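Local coordinates for glyoxalase family protein (Bacillus cereus, PDB 1SS4), which is of unproven function but belongs to the glyoxalase (vicinal oxygen chelate) superfamily and may act as a metal-binding enzyme, perhaps a methylmalonyl-CoA epimerase, at residues Tyr96-Phe101 and Gly141-Leu146; Ser130-Tyr135 and Leu146-Gly151. One frame throughout, in Å; residues are numbered along the deposited sequence.

Interaction 1. Residues Tyr96-Phe101 and Gly141-Leu146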
loop_
_atom_site.group_PDB
_atom_site.type_symbol
_atom_site.label_atom_id
_atom_site.label_comp_id
_atom_site.label_asym_id
_atom_site.label_seq_id
_atom_site.Cartn_x
_atom_site.Cartn_y
_atom_site.Cartn_z
ATOM N N TYR A 96 4.697 -4.698 -3.368
ATOM C CA TYR A 96 4.427 -3.512 -2.543
ATOM C C TYR A 96 5.697 -3.135 -1.811
ATOM O O TYR A 96 6.364 -3.989 -1.229
ATOM C CB TYR A 96 3.303 -3.797 -1.549
ATOM C CG TYR A 96 1.944 -3.832 -2.209
ATOM C CD1 TYR A 96 1.338 -2.648 -2.643
ATOM C CD2 TYR A 96 1.270 -5.039 -2.413
ATOM C CE1 TYR A 96 0.118 -2.655 -3.250
ATOM C CE2 TYR A 96 0.026 -5.063 -3.028
ATOM C CZ TYR A 96 -0.542 -3.864 -3.443
ATOM O OH TYR A 96 -1.773 -3.830 -4.026
ATOM N N LEU A 97 6.027 -1.847 -1.827
ATOM C CA LEU A 97 7.265 -1.391 -1.196
ATOM C C LEU A 97 7.072 -0.591 0.083
ATOM O O LEU A 97 7.538 -0.982 1.172
ATOM C CB LEU A 97 8.070 -0.538 -2.195
ATOM C CG LEU A 97 9.396 0.021 -1.679
ATOM C CD1 LEU A 97 10.316 -1.109 -1.314
ATOM C CD2 LEU A 97 10.063 0.922 -2.748
ATOM N N ARG A 98 6.404 0.544 -0.039
ATOM C CA ARG A 98 6.208 1.360 1.145
ATOM C C ARG A 98 5.134 2.398 0.932
ATOM O O ARG A 98 4.844 2.775 -0.200
ATOM C CB ARG A 98 7.521 2.086 1.471
ATOM C CG ARG A 98 8.033 2.973 0.299
ATOM C CD ARG A 98 7.788 4.439 0.586
ATOM N NE ARG A 98 8.019 5.331 -0.553
ATOM C CZ ARG A 98 7.075 5.698 -1.410
ATOM N NH1 ARG A 98 5.835 5.236 -1.270
ATOM N NH2 ARG A 98 7.343 6.576 -2.364
ATOM N N VAL A 99 4.545 2.844 2.034
ATOM C CA VAL A 99 3.603 3.944 1.970
ATOM C C VAL A 99 4.459 5.149 2.407
ATOM O O VAL A 99 5.330 5.022 3.277
ATOM C CB VAL A 99 2.390 3.768 2.920
ATOM C CG1 VAL A 99 1.587 2.521 2.498
ATOM C CG2 VAL A 99 2.829 3.611 4.347
HETATM N N MSE A 100 4.235 6.295 1.759
HETATM C CA MSE A 100 4.964 7.541 2.028
HETATM C C MSE A 100 4.044 8.545 2.734
HETATM O O MSE A 100 2.931 8.797 2.279
HETATM C CB MSE A 100 5.457 8.134 0.698
HETATM C CG MSE A 100 5.951 9.582 0.743
HETATM SE SE MSE A 100 7.636 9.735 1.642
HETATM C CE MSE A 100 8.816 8.958 0.336
ATOM N N PHE A 101 4.509 9.101 3.846
ATOM C CA PHE A 101 3.729 10.082 4.607
ATOM C C PHE A 101 4.435 11.450 4.596
ATOM O O PHE A 101 5.659 11.520 4.700
ATOM C CB PHE A 101 3.603 9.650 6.075
ATOM C CG PHE A 101 2.880 8.348 6.277
ATOM C CD1 PHE A 101 1.495 8.276 6.137
ATOM C CD2 PHE A 101 3.576 7.207 6.668
ATOM C CE1 PHE A 101 0.802 7.087 6.390
ATOM C CE2 PHE A 101 2.891 6.008 6.925
ATOM C CZ PHE A 101 1.496 5.952 6.785
ATOM N N GLY A 141 9.803 -4.004 11.451
ATOM C CA GLY A 141 10.633 -3.777 10.275
ATOM C C GLY A 141 9.940 -3.282 9.011
ATOM O O GLY A 141 10.583 -3.137 7.967
ATOM N N ILE A 142 8.639 -3.008 9.097
ATOM C CA ILE A 142 7.875 -2.555 7.936
ATOM C C ILE A 142 8.383 -1.223 7.373
ATOM O O ILE A 142 8.535 -0.233 8.092
ATOM C CB ILE A 142 6.371 -2.484 8.302
ATOM C CG1 ILE A 142 5.877 -3.915 8.572
ATOM C CG2 ILE A 142 5.546 -1.836 7.165
ATOM C CD1 ILE A 142 4.526 -4.007 9.246
ATOM N N LEU A 143 8.637 -1.211 6.072
ATOM C CA LEU A 143 9.154 -0.030 5.391
ATOM C C LEU A 143 8.131 1.092 5.203
ATOM O O LEU A 143 7.054 0.887 4.629
ATOM C CB LEU A 143 9.723 -0.426 4.029
ATOM C CG LEU A 143 10.554 0.635 3.301
ATOM C CD1 LEU A 143 11.837 0.880 4.088
ATOM C CD2 LEU A 143 10.885 0.142 1.875
ATOM N N ILE A 144 8.502 2.280 5.686
ATOM C CA ILE A 144 7.685 3.487 5.587
ATOM C C ILE A 144 8.561 4.608 5.045
ATOM O O ILE A 144 9.758 4.618 5.257
ATOM C CB ILE A 144 7.196 3.938 6.970
ATOM C CG1 ILE A 144 6.433 2.807 7.653
ATOM C CG2 ILE A 144 6.335 5.145 6.832
ATOM C CD1 ILE A 144 5.171 2.417 6.932
ATOM N N GLY A 145 7.945 5.543 4.340
ATOM C CA GLY A 145 8.653 6.683 3.815
ATOM C C GLY A 145 8.111 7.906 4.556
ATOM O O GLY A 145 6.930 7.974 4.894
ATOM N N LEU A 146 8.986 8.859 4.832
ATOM C CA LEU A 146 8.590 10.093 5.513
ATOM C C LEU A 146 9.133 11.264 4.728
ATOM O O LEU A 146 10.231 11.196 4.204
ATOM C CB LEU A 146 9.163 10.146 6.923
ATOM C CG LEU A 146 8.764 9.115 7.968
ATOM C CD1 LEU A 146 9.569 9.377 9.234
ATOM C CD2 LEU A 146 7.289 9.203 8.246
#

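Interaction 2. Residues Ser130-Tyr135 and Leu146-Gly151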
loop_
_atom_site.group_PDB
_atom_site.type_symbol
_atom_site.label_atom_id
_atom_site.label_comp_id
_atom_site.label_asym_id
_atom_site.label_seq_id
_atom_site.Cartn_x
_atom_site.Cartn_y
_atom_site.Cartn_z
ATOM N N SER A 130 12.625 21.559 -2.294
ATOM C CA SER A 130 11.223 21.237 -2.069
ATOM C C SER A 130 10.929 20.194 -0.990
ATOM O O SER A 130 9.931 20.297 -0.282
ATOM C CB SER A 130 10.584 20.795 -3.391
ATOM O OG SER A 130 11.357 19.790 -4.023
ATOM N N TYR A 131 11.800 19.202 -0.852
ATOM C CA TYR A 131 11.580 18.135 0.117
ATOM C C TYR A 131 12.801 17.700 0.893
ATOM O O TYR A 131 13.936 17.949 0.510
ATOM C CB TYR A 131 11.064 16.870 -0.581
ATOM C CG TYR A 131 9.634 16.893 -1.033
ATOM C CD1 TYR A 131 8.588 16.941 -0.105
ATOM C CD2 TYR A 131 9.316 16.830 -2.389
ATOM C CE1 TYR A 131 7.260 16.923 -0.519
ATOM C CE2 TYR A 131 7.989 16.814 -2.813
ATOM C CZ TYR A 131 6.965 16.861 -1.872
ATOM O OH TYR A 131 5.651 16.849 -2.283
ATOM N N ARG A 132 12.524 17.022 1.995
ATOM C CA ARG A 132 13.530 16.412 2.842
ATOM C C ARG A 132 12.805 15.094 3.097
ATOM O O ARG A 132 11.614 15.098 3.415
ATOM C CB ARG A 132 13.733 17.186 4.145
ATOM C CG ARG A 132 14.683 18.391 4.018
ATOM C CD ARG A 132 15.051 18.959 5.388
ATOM N NE ARG A 132 15.881 18.033 6.154
ATOM C CZ ARG A 132 15.803 17.873 7.470
ATOM N NH1 ARG A 132 14.930 18.586 8.171
ATOM N NH2 ARG A 132 16.576 16.987 8.084
ATOM N N LEU A 133 13.493 13.971 2.928
ATOM C CA LEU A 133 12.832 12.689 3.136
ATOM C C LEU A 133 13.771 11.557 3.521
ATOM O O LEU A 133 14.988 11.661 3.374
ATOM C CB LEU A 133 12.066 12.288 1.873
ATOM C CG LEU A 133 12.923 11.792 0.710
ATOM C CD1 LEU A 133 12.031 11.109 -0.318
ATOM C CD2 LEU A 133 13.698 12.955 0.089
ATOM N N CYS A 134 13.179 10.469 4.010
ATOM C CA CYS A 134 13.929 9.298 4.415
ATOM C C CYS A 134 13.031 8.065 4.405
ATOM O O CYS A 134 11.808 8.167 4.250
ATOM C CB CYS A 134 14.484 9.481 5.828
ATOM S SG CYS A 134 13.204 9.561 7.101
ATOM N N TYR A 135 13.665 6.912 4.565
ATOM C CA TYR A 135 12.975 5.629 4.653
ATOM C C TYR A 135 13.268 5.149 6.058
ATOM O O TYR A 135 14.389 5.273 6.547
ATOM C CB TYR A 135 13.535 4.602 3.668
ATOM C CG TYR A 135 12.942 4.626 2.279
ATOM C CD1 TYR A 135 13.212 3.590 1.377
ATOM C CD2 TYR A 135 12.136 5.675 1.854
ATOM C CE1 TYR A 135 12.692 3.605 0.091
ATOM C CE2 TYR A 135 11.620 5.705 0.573
ATOM C CZ TYR A 135 11.904 4.664 -0.304
ATOM O OH TYR A 135 11.417 4.717 -1.583
ATOM N N LEU A 146 8.986 8.859 4.832
ATOM C CA LEU A 146 8.590 10.093 5.513
ATOM C C LEU A 146 9.133 11.264 4.728
ATOM O O LEU A 146 10.231 11.196 4.204
ATOM C CB LEU A 146 9.163 10.146 6.923
ATOM C CG LEU A 146 8.764 9.115 7.968
ATOM C CD1 LEU A 146 9.569 9.377 9.234
ATOM C CD2 LEU A 146 7.289 9.203 8.246
ATOM N N ALA A 147 8.353 12.331 4.631
ATOM C CA ALA A 147 8.799 13.532 3.936
ATOM C C ALA A 147 8.254 14.786 4.605
ATOM O O ALA A 147 7.187 14.763 5.215
ATOM C CB ALA A 147 8.343 13.516 2.503
ATOM N N GLU A 148 9.005 15.871 4.470
ATOM C CA GLU A 148 8.615 17.174 4.996
ATOM C C GLU A 148 8.774 18.183 3.860
ATOM O O GLU A 148 9.812 18.234 3.199
ATOM C CB GLU A 148 9.498 17.595 6.180
ATOM C CG GLU A 148 9.351 19.079 6.515
ATOM C CD GLU A 148 10.337 19.569 7.561
ATOM O OE1 GLU A 148 10.621 20.785 7.560
ATOM O OE2 GLU A 148 10.818 18.762 8.387
ATOM N N GLU A 149 7.731 18.972 3.636
ATOM C CA GLU A 149 7.721 19.990 2.588
ATOM C C GLU A 149 8.469 21.252 3.047
ATOM O O GLU A 149 8.325 21.680 4.192
ATOM C CB GLU A 149 6.275 20.340 2.249
ATOM C CG GLU A 149 5.911 20.181 0.799
ATOM C CD GLU A 149 4.613 19.424 0.627
ATOM O OE1 GLU A 149 3.643 19.735 1.359
ATOM O OE2 GLU A 149 4.561 18.521 -0.240
ATOM N N LEU A 150 9.257 21.842 2.147
ATOM C CA LEU A 150 10.039 23.047 2.451
ATOM C C LEU A 150 9.432 24.292 1.800
ATOM O O LEU A 150 9.022 24.256 0.640
ATOM C CB LEU A 150 11.479 22.872 1.958
ATOM C CG LEU A 150 12.210 21.596 2.389
ATOM C CD1 LEU A 150 13.591 21.553 1.759
ATOM C CD2 LEU A 150 12.311 21.545 3.905
ATOM N N GLY A 151 9.380 25.388 2.550
ATOM C CA GLY A 151 8.823 26.625 2.027
ATOM C C GLY A 151 7.317 26.736 2.214
ATOM O O GLY A 151 6.856 27.696 2.871
HETATM O O HOH W 1 13.202 21.138 7.804
HETATM O O HOH W 2 12.802 18.822 10.099
#

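Interaction 1. Residues Tyr96-Phe101 and Gly141-Leu146
Phe101 and Val99 bind Gly145 through two backbone hydrogen bonds that fix the parallel pairing of the strands. Gly145 N gives its hydrogen to Val99 O (2.9 Å), and Phe101 N gives its own to Gly145 O (2.9 Å), the donor lying above that carbonyl plane. Leu146 CA adds a CA-H...O contact to Phe101 O (3.4 Å).

Apolar packing on one face of the sheet brings Ile144 between two partners. Its CG2 meets the rim of the Phe101 ring, in the ring plane, 3.4 Å from CD2, while its CD1 touches Val99 CG2 (3.7 Å). Branching at CB lets one isoleucine serve both.

Towards the other face, Leu97 CD1 presses tightly on Leu143 CD2 (3.5 Å). Met100, here selenomethionine, bends so that SE lies 3.5 Å from Gly145 C. A beta carbon on Gly145 would lie only 3.0 Å from Arg98 CD and nearer still to Met100 CE, so glycine lets both long side chains rest against the backbone. The Arg98 guanidinium, with Met100 CB over its centre, bonds Asn14 of the second subunit.

First and last strands paired in parallel are the mark of the beta-alpha-beta-beta-beta module of the vicinal oxygen chelate fold.

Interaction 2. Residues Ser130-Tyr135 and Leu146-Gly151
Leu133 and Ala147 face each other as a non-hydrogen-bonded pair, their CB atoms 4.0 Å apart. The small alanine suits strands that come this close. On the opposite face, against helix 106-115, Cys134 SG lies 4.1 Å from Leu146 CB.

Around this centre Cys134 and Leu146 exchange two backbone bonds, as do Arg132 and Glu148, though the one from Arg132 N to Glu148 O is longer (3.2 Å) and more bent, at 139°. The Leu150 side chain crosses that of Arg132 at about a right angle, CD2 against CG (3.9 Å), so the aliphatic arm of the arginine is used as an apolar surface.

At the polar edge, Tyr131 and Glu149 run side by side. Tyr131 OH lies 2.9 Å from Glu149 OE2 and also hydrogen-bonds a citrate, probably from the crystallisation liquor; Glu149 forms a salt bridge with Arg11 of the second subunit. With CG anti to the backbone N (chi1 165°) and an extended chain beyond it, Glu148 runs alongside Arg132, whose NH1 stays 4.1 Å from Glu148 OE2, well out of the guanidinium plane. Two waters link the pair, the NH1 bond to one being weak, while Arg132 NH2 pairs with Asp107 and Glu148 OE2 accepts Ile106 N.

Arg132 and Glu148 thus probably attract each other through space, but the hydrogen bonding between their side chains runs through the waters, each charge being anchored near the start of helix 106-115.

Interactions 1 and 2 lie about 14 Å apart, centre to centre, in one four-stranded mixed sheet and share Leu146. Strand 143-149 pairs with 95-103 in parallel along one side and with 131-137 as an antiparallel hairpin along the other. Along the chain the segments alternate, since 130-135 falls between 96-101 and 141-146. In the sheet the last strand lies between the first and the third of its module. Phe101 O and Ala147 N, probably hydrogen-bonded, join the contacts, and Met100 packs on Leu133 and Ala147. Both contacts touch the second subunit: strand 95-103 continues the sheet across the dimer interface, while interaction 2 reaches it through side chains.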